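Local structure of nucleoside diphosphate kinase (Encephalitozoon cuniculi, 3MPD) at residues Glu6-Met11 against Lys82-Ile87. The protein probably transfers the gamma phosphate of ATP to nucleoside diphosphates through a phosphorylated active-site intermediate, supplying the cell with nucleoside triphosphates other than ATP. Sequence-based numbering, arbitrary orientation.
Sequences ERTFIM and KDAVSI
The first turn of helix 84-92 meets the start of strand 7-12, an inner strand of the antiparallel sheet; Glu6, just ahead of the strand, supplies the polar link. With CG anti to the backbone N (chi1 -178°) and an extended chain beyond it, Glu6 reaches the helix end, where OE2 accepts a hydrogen bond from Val85 N at 2.8 Å. The bond is fairly straight, 163° at the hydrogen, and uses the anti lone pair. Ala84 N is also close, at 3.2 Å from Glu6 OE2, but badly angled. Water 1 donates to the same OE2 and accepts from Ser86 N, so two first-turn amides are served, one directly and one through solvent; the positive helix end would favour a charged Glu6. The N-cap residue, Asp83, does not cap through its side chain.

In this ferredoxin-like sheet, strand 74-80 runs antiparallel beside 7-12 and leads into the helix, whose next turn carries Arg89, a probable ATP ligand close to Val85. Deeper in, Val85 CG2, beside its own backbone N, packs at a slant against Thr8 CB, 3.8 Å away, and lies 3.5 Å from Arg7 O. Thr8 CG2 rests 3.6 Å from Ala84 O, while Ala84 CB sits 3.6 Å from Glu6 O. Thr8 OG1, anti to its backbone N, donates to water 3, which in turn donates to Val85 O.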
loop_
_atom_site.group_PDB
_atom_site.type_symbol
_atom_site.label_atom_id
_atom_site.label_comp_id
_atom_site.label_asym_id
_atom_site.label_seq_id
_atom_site.Cartn_x
_atom_site.Cartn_y
_atom_site.Cartn_z
ATOM N N GLU A 6 -6.189 -19.055 0.532
ATOM C CA GLU A 6 -5.207 -18.934 -0.555
ATOM C C GLU A 6 -4.604 -17.518 -0.587
ATOM O O GLU A 6 -5.278 -16.539 -0.246
ATOM C CB GLU A 6 -5.904 -19.281 -1.871
ATOM C CG GLU A 6 -5.061 -19.277 -3.127
ATOM C CD GLU A 6 -5.827 -19.844 -4.323
ATOM O OE1 GLU A 6 -6.179 -21.043 -4.300
ATOM O OE2 GLU A 6 -6.087 -19.101 -5.293
ATOM N N ARG A 7 -3.340 -17.406 -0.980
ATOM C CA ARG A 7 -2.739 -16.077 -1.196
ATOM C C ARG A 7 -2.075 -15.890 -2.569
ATOM O O ARG A 7 -1.723 -16.866 -3.242
ATOM C CB ARG A 7 -1.751 -15.748 -0.097
ATOM C CG ARG A 7 -1.028 -16.937 0.389
ATOM C CD ARG A 7 -0.252 -16.623 1.634
ATOM N NE ARG A 7 1.049 -17.252 1.486
ATOM C CZ ARG A 7 2.105 -16.978 2.239
ATOM N NH1 ARG A 7 2.020 -16.083 3.222
ATOM N NH2 ARG A 7 3.244 -17.606 1.996
ATOM N N THR A 8 -1.897 -14.626 -2.972
ATOM C CA THR A 8 -1.320 -14.306 -4.279
ATOM C C THR A 8 -0.411 -13.091 -4.186
ATOM O O THR A 8 -0.597 -12.223 -3.322
ATOM C CB THR A 8 -2.415 -14.119 -5.374
ATOM O OG1 THR A 8 -1.811 -14.072 -6.676
ATOM C CG2 THR A 8 -3.270 -12.865 -5.147
ATOM N N PHE A 9 0.595 -13.055 -5.050
ATOM C CA PHE A 9 1.558 -11.974 -5.058
ATOM C C PHE A 9 1.200 -11.005 -6.163
ATOM O O PHE A 9 1.069 -11.391 -7.318
ATOM C CB PHE A 9 2.990 -12.504 -5.242
ATOM C CG PHE A 9 4.020 -11.424 -5.248
ATOM C CD1 PHE A 9 4.318 -10.736 -4.074
ATOM C CD2 PHE A 9 4.661 -11.069 -6.430
ATOM C CE1 PHE A 9 5.238 -9.703 -4.062
ATOM C CE2 PHE A 9 5.611 -10.047 -6.437
ATOM C CZ PHE A 9 5.892 -9.350 -5.249
ATOM N N ILE A 10 1.028 -9.745 -5.793
ATOM C CA ILE A 10 0.600 -8.711 -6.738
ATOM C C ILE A 10 1.631 -7.598 -6.677
ATOM O O ILE A 10 1.887 -7.046 -5.608
ATOM C CB ILE A 10 -0.759 -8.111 -6.351
ATOM C CG1 ILE A 10 -1.844 -9.202 -6.180
ATOM C CG2 ILE A 10 -1.199 -7.025 -7.368
ATOM C CD1 ILE A 10 -2.187 -10.039 -7.481
ATOM N N MET A 11 2.175 -7.220 -7.827
ATOM C CA MET A 11 3.206 -6.198 -7.839
ATOM C C MET A 11 2.879 -5.151 -8.880
ATOM O O MET A 11 2.728 -5.473 -10.074
ATOM C CB MET A 11 4.573 -6.851 -8.101
ATOM C CG MET A 11 5.736 -5.885 -8.190
ATOM S SD MET A 11 7.313 -6.780 -8.345
ATOM C CE MET A 11 7.043 -7.836 -9.773
ATOM N N LYS A 82 -10.342 -16.577 -0.566
ATOM C CA LYS A 82 -10.775 -17.740 -1.369
ATOM C C LYS A 82 -10.505 -17.503 -2.849
ATOM O O LYS A 82 -10.837 -16.456 -3.365
ATOM C CB LYS A 82 -12.258 -18.061 -1.153
ATOM C CG LYS A 82 -12.519 -18.814 0.174
ATOM C CD LYS A 82 -14.001 -19.040 0.463
ATOM C CE LYS A 82 -14.213 -19.639 1.867
ATOM N NZ LYS A 82 -15.652 -19.827 2.216
ATOM N N ASP A 83 -9.884 -18.487 -3.506
ATOM C CA ASP A 83 -9.512 -18.392 -4.930
ATOM C C ASP A 83 -8.701 -17.122 -5.271
ATOM O O ASP A 83 -8.827 -16.611 -6.389
ATOM C CB ASP A 83 -10.749 -18.443 -5.879
ATOM C CG ASP A 83 -11.676 -19.617 -5.619
ATOM O OD1 ASP A 83 -11.311 -20.778 -5.893
ATOM O OD2 ASP A 83 -12.826 -19.372 -5.177
ATOM N N ALA A 84 -7.857 -16.642 -4.359
ATOM C CA ALA A 84 -7.126 -15.378 -4.575
ATOM C C ALA A 84 -6.354 -15.342 -5.876
ATOM O O ALA A 84 -6.285 -14.296 -6.532
ATOM C CB ALA A 84 -6.179 -15.079 -3.430
ATOM N N VAL A 85 -5.738 -16.465 -6.255
ATOM C CA VAL A 85 -4.880 -16.429 -7.450
ATOM C C VAL A 85 -5.665 -16.224 -8.734
ATOM O O VAL A 85 -5.333 -15.359 -9.551
ATOM C CB VAL A 85 -3.968 -17.693 -7.588
ATOM C CG1 VAL A 85 -3.223 -17.676 -8.933
ATOM C CG2 VAL A 85 -2.957 -17.741 -6.442
ATOM N N SER A 86 -6.667 -17.064 -8.948
ATOM C CA SER A 86 -7.544 -16.965 -10.112
ATOM C C SER A 86 -8.280 -15.622 -10.106
ATOM O O SER A 86 -8.436 -14.975 -11.134
ATOM C CB SER A 86 -8.539 -18.126 -10.091
ATOM O OG SER A 86 -9.267 -18.181 -11.294
ATOM N N ILE A 87 -8.725 -15.193 -8.927
ATOM C CA ILE A 87 -9.429 -13.893 -8.822
ATOM C C ILE A 87 -8.486 -12.776 -9.285
ATOM O O ILE A 87 -8.845 -11.963 -10.139
ATOM C CB ILE A 87 -10.016 -13.605 -7.406
ATOM C CG1 ILE A 87 -11.308 -14.427 -7.177
ATOM C CG2 ILE A 87 -10.287 -12.066 -7.245
ATOM C CD1 ILE A 87 -11.858 -14.379 -5.691
HETATM O O HOH W 1 -7.128 -19.672 -7.502
HETATM O O HOH W 2 -8.866 -20.922 -2.216
HETATM O O HOH W 3 -3.160 -13.809 -8.982
#